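Local coordinates for DNA repair protein RecO (Deinococcus radiodurans, PDB 1U5K) that probably acts in DNA repair and in recombination by the RecF pathway, and carries a zinc ion held by four cysteines, at residues A[151-154]-A[155-158]; A[163-167]-A[168-172]; A[204-208]-A[209-213]. All blocks are in the same frame, centred on the assembly; numbering follows the deposited sequence.

Interaction 1 of 3, residues A[151-154]-A[155-158]; sequences ARCA and RCGA. With ZN (zinc ion), chain C.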
ATOM      1  N   ALA A 151      -5.619  30.958  -0.786  1.00 27.12           N
ATOM      2  CA  ALA A 151      -5.646  32.411  -0.865  1.00 27.83           C
ATOM      3  C   ALA A 151      -4.355  33.078  -0.394  1.00 27.33           C
ATOM      4  O   ALA A 151      -4.072  34.193  -0.810  1.00 26.67           O
ATOM      5  CB  ALA A 151      -6.834  32.970  -0.078  1.00 28.38           C
ATOM      6  N   ARG A 152      -3.557  32.412   0.436  1.00 26.73           N
ATOM      7  CA  ARG A 152      -2.328  32.994   0.966  1.00 27.41           C
ATOM      8  C   ARG A 152      -1.145  32.026   0.964  1.00 26.22           C
ATOM      9  O   ARG A 152      -1.312  30.822   1.119  1.00 25.14           O
ATOM     10  CB  ARG A 152      -2.581  33.490   2.387  1.00 27.94           C
ATOM     11  CG  ARG A 152      -3.632  34.586   2.507  1.00 33.04           C
ATOM     12  CD  ARG A 152      -3.758  35.060   3.944  1.00 42.44           C
ATOM     13  NE  ARG A 152      -4.493  36.310   4.139  1.00 48.67           N
ATOM     14  CZ  ARG A 152      -4.066  37.546   3.885  1.00 51.68           C
ATOM     15  NH1 ARG A 152      -2.876  37.818   3.357  1.00 46.69           N
ATOM     16  NH2 ARG A 152      -4.897  38.549   4.142  1.00 55.68           N
ATOM     17  N   CYS A 153       0.060  32.553   0.772  1.00 24.75           N
ATOM     18  CA  CYS A 153       1.264  31.740   0.813  1.00 23.78           C
ATOM     19  C   CYS A 153       1.302  31.003   2.143  1.00 23.52           C
ATOM     20  O   CYS A 153       1.091  31.590   3.205  1.00 21.75           O
ATOM     21  CB  CYS A 153       2.508  32.617   0.643  1.00 24.40           C
ATOM     22  SG  CYS A 153       4.078  31.809   0.987  1.00 24.63           S
ATOM     23  N   ALA A 154       1.582  29.708   2.067  1.00 22.95           N
ATOM     24  CA  ALA A 154       1.571  28.854   3.244  1.00 24.36           C
ATOM     25  C   ALA A 154       2.701  29.219   4.207  1.00 24.75           C
ATOM     26  O   ALA A 154       2.657  28.847   5.373  1.00 23.79           O
ATOM     27  CB  ALA A 154       1.704  27.402   2.825  1.00 24.93           C
ATOM     28  N   ARG A 155       3.712  29.954   3.748  1.00 24.20           N
ATOM     29  CA  ARG A 155       4.818  30.312   4.631  1.00 24.48           C
ATOM     30  C   ARG A 155       4.679  31.724   5.200  1.00 25.08           C
ATOM     31  O   ARG A 155       4.629  31.886   6.413  1.00 27.47           O
ATOM     32  CB  ARG A 155       6.142  30.121   3.891  1.00 24.73           C
ATOM     33  CG  ARG A 155       7.390  30.528   4.646  1.00 24.89           C
ATOM     34  CD  ARG A 155       8.661  29.971   4.062  1.00 27.89           C
ATOM     35  NE  ARG A 155       9.910  30.280   4.764  1.00 27.08           N
ATOM     36  CZ  ARG A 155      10.698  31.324   4.492  1.00 23.84           C
ATOM     37  NH1 ARG A 155      10.321  32.227   3.613  1.00 26.53           N
ATOM     38  NH2 ARG A 155      11.870  31.478   5.094  1.00 24.03           N
ATOM     39  N   CYS A 156       4.639  32.748   4.354  1.00 24.27           N
ATOM     40  CA  CYS A 156       4.618  34.130   4.816  1.00 23.90           C
ATOM     41  C   CYS A 156       3.245  34.799   4.818  1.00 23.81           C
ATOM     42  O   CYS A 156       3.096  35.892   5.359  1.00 25.71           O
ATOM     43  CB  CYS A 156       5.542  34.977   3.955  1.00 23.78           C
ATOM     44  SG  CYS A 156       4.909  35.383   2.319  1.00 25.12           S
ATOM     45  N   GLY A 157       2.271  34.214   4.132  1.00 22.52           N
ATOM     46  CA  GLY A 157       0.919  34.720   4.146  1.00 23.20           C
ATOM     47  C   GLY A 157       0.553  35.653   3.010  1.00 22.86           C
ATOM     48  O   GLY A 157      -0.590  36.095   2.994  1.00 21.48           O
ATOM     49  N   ALA A 158       1.482  35.958   2.114  1.00 23.88           N
ATOM     50  CA  ALA A 158       1.219  36.812   0.956  1.00 24.66           C
ATOM     51  C   ALA A 158       0.059  36.332   0.087  1.00 26.82           C
ATOM     52  O   ALA A 158      -0.124  35.139  -0.165  1.00 27.70           O
ATOM     53  CB  ALA A 158       2.440  37.001   0.084  1.00 24.56           C
TER
HETATM   54 ZN    ZN C 300       5.582  33.727   0.891  1.00 32.88          ZN
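Cys153 and Cys156 grip one zinc ion across a tight CxxC turn, the zinc knuckle of RecO's C-terminal region. The metal lies 2.4 Å from Cys153 SG and 2.3 Å from Cys156 SG, and Cys173 and Cys176 complete the four-sulfur site. The two thiolates reach the ion by different torsions: Cys153 SG stands opposite its own backbone N (chi1 169°), whereas Cys156 SG sits between its backbone N and carbonyl carbon (chi1 75°). The second shell is made of backbone N-H groups. Arg155 N, 3.3 Å from Cys153 SG, and Cys156 N both donate to that sulfur, the latter almost straight at 167°; Ala158 N serves Cys156 SG in the same way. These bonds would probably temper the negative charge gathered on the sulfurs and fix the direction from which each meets the metal. Beyond them, the turn is closed by Cys153 N, which donates to Ala158 O over 2.8 Å, while Gly157 N returns only a weak bond to Cys153 O. Gly157 has a positive phi, where a beta carbon would collide with the carbonyl oxygen of Cys156, so glycine is called for. Outside the knuckle Leu172, from strand 171-172, packs on Arg155. On the exposed flank Arg152 runs out extended from CG to NE along the Gly157 carbonyl, with CB, CG and CD all beside its oxygen. The guanidinium presents its edge to that oxygen, with NH1 2.9 Å from Gly157 O and the acceptor in its plane.

Interaction 2 of 3, residues A[163-167]-A[168-172]; sequences HPDPL and GGQLL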
ATOM      1  N   HIS A 163       2.888  29.341  -6.633  1.00 27.29           N
ATOM      2  CA  HIS A 163       3.934  28.333  -6.754  1.00 27.74           C
ATOM      3  C   HIS A 163       3.673  27.078  -5.931  1.00 26.81           C
ATOM      4  O   HIS A 163       2.991  27.137  -4.899  1.00 25.52           O
ATOM      5  CB  HIS A 163       5.298  28.893  -6.350  1.00 27.51           C
ATOM      6  CG  HIS A 163       5.746  30.066  -7.171  1.00 28.12           C
ATOM      7  ND1 HIS A 163       6.917  30.041  -7.898  1.00 27.48           N
ATOM      8  CD2 HIS A 163       5.227  31.308  -7.331  1.00 28.97           C
ATOM      9  CE1 HIS A 163       7.079  31.203  -8.505  1.00 26.64           C
ATOM     10  NE2 HIS A 163       6.070  31.991  -8.178  1.00 28.91           N
ATOM     11  N   PRO A 164       4.287  25.976  -6.358  1.00 26.55           N
ATOM     12  CA  PRO A 164       4.200  24.703  -5.633  1.00 26.22           C
ATOM     13  C   PRO A 164       4.775  24.816  -4.228  1.00 25.99           C
ATOM     14  O   PRO A 164       5.705  25.594  -4.020  1.00 26.13           O
ATOM     15  CB  PRO A 164       5.064  23.748  -6.463  1.00 26.71           C
ATOM     16  CG  PRO A 164       5.207  24.380  -7.788  1.00 27.11           C
ATOM     17  CD  PRO A 164       5.140  25.852  -7.552  1.00 27.35           C
ATOM     18  N   ASP A 165       4.209  24.046  -3.303  1.00 25.79           N
ATOM     19  CA  ASP A 165       4.609  23.937  -1.907  1.00 26.99           C
ATOM     20  C   ASP A 165       5.029  22.479  -1.692  1.00 28.32           C
ATOM     21  O   ASP A 165       4.178  21.649  -1.386  1.00 29.12           O
ATOM     22  CB  ASP A 165       3.392  24.274  -1.033  1.00 25.76           C
ATOM     23  CG  ASP A 165       3.630  24.015   0.415  1.00 26.22           C
ATOM     24  OD1 ASP A 165       4.825  23.870   0.763  1.00 24.32           O
ATOM     25  OD2 ASP A 165       2.696  23.941   1.255  1.00 24.06           O
ATOM     26  N   PRO A 166       6.296  22.134  -1.879  1.00 29.68           N
ATOM     27  CA  PRO A 166       6.738  20.744  -1.700  1.00 30.51           C
ATOM     28  C   PRO A 166       6.671  20.234  -0.265  1.00 31.65           C
ATOM     29  O   PRO A 166       6.564  19.017  -0.082  1.00 33.35           O
ATOM     30  CB  PRO A 166       8.163  20.716  -2.282  1.00 30.73           C
ATOM     31  CG  PRO A 166       8.562  22.115  -2.557  1.00 31.53           C
ATOM     32  CD  PRO A 166       7.356  23.016  -2.402  1.00 30.56           C
ATOM     33  N   LEU A 167       6.675  21.107   0.739  1.00 30.67           N
ATOM     34  CA  LEU A 167       6.595  20.658   2.129  1.00 30.55           C
ATOM     35  C   LEU A 167       5.190  20.386   2.658  1.00 29.75           C
ATOM     36  O   LEU A 167       4.940  19.390   3.330  1.00 29.13           O
ATOM     37  CB  LEU A 167       7.375  21.630   3.018  1.00 31.23           C
ATOM     38  CG  LEU A 167       8.824  21.740   2.516  1.00 33.23           C
ATOM     39  CD1 LEU A 167       9.685  22.700   3.339  1.00 37.55           C
ATOM     40  CD2 LEU A 167       9.540  20.387   2.446  1.00 36.22           C
ATOM     41  N   GLY A 168       4.230  21.239   2.318  1.00 28.70           N
ATOM     42  CA  GLY A 168       2.907  21.155   2.906  1.00 27.93           C
ATOM     43  C   GLY A 168       1.813  20.859   1.905  1.00 27.19           C
ATOM     44  O   GLY A 168       0.675  20.627   2.302  1.00 28.48           O
ATOM     45  N   GLY A 169       2.130  20.902   0.617  1.00 26.51           N
ATOM     46  CA  GLY A 169       1.149  20.697  -0.432  1.00 26.99           C
ATOM     47  C   GLY A 169       0.078  21.758  -0.631  1.00 27.24           C
ATOM     48  O   GLY A 169      -0.974  21.507  -1.229  1.00 28.62           O
ATOM     49  N   GLN A 170       0.352  22.969  -0.150  1.00 26.17           N
ATOM     50  CA  GLN A 170      -0.510  24.120  -0.376  1.00 25.36           C
ATOM     51  C   GLN A 170       0.091  24.914  -1.537  1.00 25.85           C
ATOM     52  O   GLN A 170       0.534  24.300  -2.502  1.00 24.78           O
ATOM     53  CB  GLN A 170      -0.611  24.894   0.941  1.00 24.99           C
ATOM     54  CG  GLN A 170      -1.318  24.099   2.001  1.00 27.35           C
ATOM     55  CD  GLN A 170      -1.567  24.758   3.343  1.00 30.16           C
ATOM     56  OE1 GLN A 170      -2.150  24.118   4.197  1.00 39.72           O
ATOM     57  NE2 GLN A 170      -1.205  26.017   3.529  1.00 43.69           N
ATOM     58  N   LEU A 171       0.226  26.237  -1.410  1.00 25.19           N
ATOM     59  CA  LEU A 171       0.896  27.083  -2.392  1.00 24.96           C
ATOM     60  C   LEU A 171       1.814  28.123  -1.732  1.00 24.03           C
ATOM     61  O   LEU A 171       1.542  28.569  -0.624  1.00 23.57           O
ATOM     62  CB  LEU A 171      -0.147  27.821  -3.214  1.00 25.48           C
ATOM     63  CG  LEU A 171      -1.165  26.974  -4.000  1.00 28.21           C
ATOM     64  CD1 LEU A 171      -2.251  27.910  -4.463  1.00 27.76           C
ATOM     65  CD2 LEU A 171      -0.520  26.268  -5.166  1.00 27.57           C
ATOM     66  N   LEU A 172       2.894  28.493  -2.406  1.00 24.31           N
ATOM     67  CA  LEU A 172       3.885  29.458  -1.937  1.00 23.76           C
ATOM     68  C   LEU A 172       3.938  30.651  -2.875  1.00 23.95           C
ATOM     69  O   LEU A 172       3.699  30.504  -4.077  1.00 23.92           O
ATOM     70  CB  LEU A 172       5.278  28.834  -1.868  1.00 23.15           C
ATOM     71  CG  LEU A 172       5.421  27.720  -0.842  1.00 21.94           C
ATOM     72  CD1 LEU A 172       6.769  27.037  -1.001  1.00 27.28           C
ATOM     73  CD2 LEU A 172       5.144  28.233   0.559  1.00 24.38           C
TER
HETATM   74  O   HOH W   1       1.742  22.513  -4.096  1.00 25.21           O
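The beta hairpin of strands 163-164 and 171-172 is closed at its turn by the carboxylate of Asp165, which reaches over to the backbone of Gly168 and Gln170. Asp165 CG lies opposite the residue's own backbone N (chi1 172°), which turns the carboxylate into the loop. There OD1 takes Gly168 N at 3.1 Å from above the carboxylate plane, and OD2 takes Gln170 N at 2.9 Å on its anti side, tilted out of that plane. Leu167 N adds a weak bond to OD1. The main chain joins in, with Gly169 N donating to Asp165 O. Asp165 thus accepts from three successive N-H groups, those of Gly168, Gly169 and Gln170; held at both oxygens, its carboxylate has little freedom to rotate. Glycines fit the bend: a CB on Gly168 would clash with Asp165 OD2, and Gly169 has a positive phi (69°). A water bridges the limbs, accepting from Asp165 N and donating to Gln170 O. At the open end His163 and Leu172 form an antiparallel hydrogen-bonded pair, with Leu172 N 2.8 Å from His163 O and His163 N 2.9 Å from Leu172 O. The imidazole is anchored outside the hairpin, where ND1 bonds to Leu179 O. The Leu172 side chain lies alongside the Pro164-Asp165 backbone, close to Cys176 of the zinc site; its CD1 meets Pro164 O at 3.5 Å and Asp165 CA at 3.9 Å.

Interaction 3 of 3, residues A[204-208]-A[209-213]; sequences QPVPS and ADRPA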
ATOM      1  N   GLN A 204     -14.060  21.892 -18.145  1.00 44.39           N
ATOM      2  CA  GLN A 204     -12.750  22.507 -18.315  1.00 43.87           C
ATOM      3  C   GLN A 204     -11.575  21.603 -17.987  1.00 42.26           C
ATOM      4  O   GLN A 204     -10.797  21.940 -17.090  1.00 42.19           O
ATOM      5  CB  GLN A 204     -12.640  23.741 -17.414  1.00 45.29           C
ATOM      6  CG  GLN A 204     -13.845  24.666 -17.427  1.00 50.57           C
ATOM      7  CD  GLN A 204     -13.483  26.144 -17.431  1.00 58.67           C
ATOM      8  OE1 GLN A 204     -12.306  26.513 -17.503  1.00 63.72           O
ATOM      9  NE2 GLN A 204     -14.502  26.999 -17.369  1.00 61.85           N
ATOM     10  N   PRO A 205     -11.386  20.498 -18.701  1.00 40.48           N
ATOM     11  CA  PRO A 205     -10.276  19.604 -18.363  1.00 39.44           C
ATOM     12  C   PRO A 205      -8.907  20.273 -18.492  1.00 39.12           C
ATOM     13  O   PRO A 205      -8.684  21.103 -19.371  1.00 38.49           O
ATOM     14  CB  PRO A 205     -10.415  18.450 -19.363  1.00 39.61           C
ATOM     15  CG  PRO A 205     -11.227  19.005 -20.502  1.00 39.62           C
ATOM     16  CD  PRO A 205     -12.138  20.015 -19.875  1.00 40.64           C
ATOM     17  N   VAL A 206      -7.993  19.915 -17.597  1.00 37.74           N
ATOM     18  CA  VAL A 206      -6.611  20.352 -17.677  1.00 36.81           C
ATOM     19  C   VAL A 206      -5.948  19.340 -18.596  1.00 37.63           C
ATOM     20  O   VAL A 206      -6.268  18.151 -18.537  1.00 38.90           O
ATOM     21  CB  VAL A 206      -5.973  20.394 -16.274  1.00 37.10           C
ATOM     22  CG1 VAL A 206      -4.459  20.364 -16.317  1.00 35.66           C
ATOM     23  CG2 VAL A 206      -6.443  21.630 -15.524  1.00 35.16           C
ATOM     24  N   PRO A 207      -5.072  19.807 -19.479  1.00 37.24           N
ATOM     25  CA  PRO A 207      -4.392  18.911 -20.413  1.00 37.23           C
ATOM     26  C   PRO A 207      -3.553  17.890 -19.666  1.00 37.47           C
ATOM     27  O   PRO A 207      -3.042  18.157 -18.579  1.00 36.77           O
ATOM     28  CB  PRO A 207      -3.462  19.831 -21.206  1.00 37.14           C
ATOM     29  CG  PRO A 207      -3.927  21.191 -20.949  1.00 38.34           C
ATOM     30  CD  PRO A 207      -4.713  21.219 -19.689  1.00 37.23           C
ATOM     31  N   SER A 208      -3.377  16.747 -20.315  1.00 37.26           N
ATOM     32  CA  SER A 208      -2.772  15.574 -19.712  1.00 38.29           C
ATOM     33  C   SER A 208      -1.360  15.884 -19.215  1.00 37.42           C
ATOM     34  O   SER A 208      -0.924  15.355 -18.186  1.00 36.24           O
ATOM     35  CB  SER A 208      -2.805  14.428 -20.731  1.00 39.12           C
ATOM     36  OG  SER A 208      -1.991  13.357 -20.295  1.00 44.04           O
ATOM     37  N   ALA A 209      -0.659  16.754 -19.936  1.00 36.27           N
ATOM     38  CA  ALA A 209       0.705  17.109 -19.573  1.00 36.02           C
ATOM     39  C   ALA A 209       0.730  17.776 -18.202  1.00 35.02           C
ATOM     40  O   ALA A 209       1.709  17.612 -17.493  1.00 35.45           O
ATOM     41  CB  ALA A 209       1.330  18.041 -20.613  1.00 37.00           C
ATOM     42  N   ASP A 210      -0.303  18.535 -17.842  1.00 33.63           N
ATOM     43  CA  ASP A 210      -0.349  19.241 -16.565  1.00 33.68           C
ATOM     44  C   ASP A 210      -0.927  18.461 -15.385  1.00 31.77           C
ATOM     45  O   ASP A 210      -0.915  18.933 -14.248  1.00 31.76           O
ATOM     46  CB  ASP A 210      -1.121  20.551 -16.718  1.00 34.10           C
ATOM     47  CG  ASP A 210      -0.418  21.544 -17.626  1.00 36.38           C
ATOM     48  OD1 ASP A 210       0.825  21.664 -17.585  1.00 39.62           O
ATOM     49  OD2 ASP A 210      -1.055  22.232 -18.445  1.00 46.89           O
ATOM     50  N   ARG A 211      -1.369  17.238 -15.632  1.00 29.61           N
ATOM     51  CA  ARG A 211      -2.045  16.485 -14.589  1.00 28.80           C
ATOM     52  C   ARG A 211      -1.135  15.913 -13.505  1.00 29.24           C
ATOM     53  O   ARG A 211      -1.551  15.919 -12.352  1.00 28.75           O
ATOM     54  CB  ARG A 211      -2.943  15.417 -15.195  1.00 28.41           C
ATOM     55  CG  ARG A 211      -4.144  15.985 -15.909  1.00 26.66           C
ATOM     56  CD  ARG A 211      -4.996  14.911 -16.526  1.00 28.20           C
ATOM     57  NE  ARG A 211      -5.963  15.509 -17.430  1.00 29.35           N
ATOM     58  CZ  ARG A 211      -6.944  14.878 -18.060  1.00 29.09           C
ATOM     59  NH1 ARG A 211      -7.110  13.576 -17.904  1.00 28.97           N
ATOM     60  NH2 ARG A 211      -7.786  15.581 -18.807  1.00 29.34           N
ATOM     61  N   PRO A 212       0.058  15.418 -13.827  1.00 28.70           N
ATOM     62  CA  PRO A 212       0.960  14.937 -12.773  1.00 29.23           C
ATOM     63  C   PRO A 212       1.150  15.972 -11.661  1.00 28.59           C
ATOM     64  O   PRO A 212       1.159  15.585 -10.494  1.00 29.00           O
ATOM     65  CB  PRO A 212       2.246  14.586 -13.535  1.00 29.04           C
ATOM     66  CG  PRO A 212       1.725  14.181 -14.887  1.00 29.12           C
ATOM     67  CD  PRO A 212       0.626  15.186 -15.164  1.00 29.60           C
ATOM     68  N   ALA A 213       1.245  17.255 -11.994  1.00 27.85           N
ATOM     69  CA  ALA A 213       1.317  18.323 -10.999  1.00 26.72           C
ATOM     70  C   ALA A 213       0.125  18.333 -10.037  1.00 25.48           C
ATOM     71  O   ALA A 213       0.295  18.483  -8.821  1.00 24.33           O
ATOM     72  CB  ALA A 213       1.431  19.661 -11.683  1.00 27.03           C
TER
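NE and NH2 of Arg211, at the start of helix 211-225, both converge on the carbonyl oxygen of Val206: NE lies 2.9 Å and NH2 3.0 Å from Val206 O. The acceptor sits in the guanidinium plane, at its edge. CG stands opposite the carbonyl carbon of Arg211 (chi1 -69°), and from there the chain runs extended to NE, which carries the guanidinium past Ser208 CA to the Val206 carbonyl. NH2 also makes a salt bridge with Asp128, and NH1 another with Glu130 near the start of helix 129-141, so the buried charge is matched by two carboxylates. The backbone leads into the helix through a short 3-10 turn: Asp210 N donates to Pro207 O at 2.9 Å, and Arg211 N donates to Ser208 O at 3.2 Å. Pro212, which has no N-H to give, puts CD 3.4 Å from the same Ser208 O. Packing completes the turn. Val206 sets CG1 crosswise against Asp210 CB, 3.4 Å away, while Pro207 runs beside Asp210 with its CG near OD2. Trp131 of helix 129-141 packs against Pro205, Val206 and Arg211. Shortening the arginine to an alanine would probably leave Val206 O without its two donors and Asp128 and Glu130 without their shared positive mate. The chemistry thus implies that a single guanidinium ties the linker before helix 211-225 to the beginning of helix 129-141.

The three contacts follow one another along the chain within the C-terminal region of RecO. Interactions 1 and 2, with centres 10 Å apart, touch directly: Ala154 N probably bonds to Leu171 O at 2.9 Å, and Leu172 CD2 packs against Cys153 SG at 3.8 Å. Knuckle and hairpin therefore form one continuous unit beside the zinc, consistent with a zinc beta-ribbon, and Cys173 follows strand 171-172 directly to help complete the metal site. Interaction 3 lies apart, its centre 18 Å from that of interaction 2 and 24 Å from that of interaction 1, touching neither. It belongs to the helical part, joining the loop after helix 198-203 to helices 211-225 and 129-141.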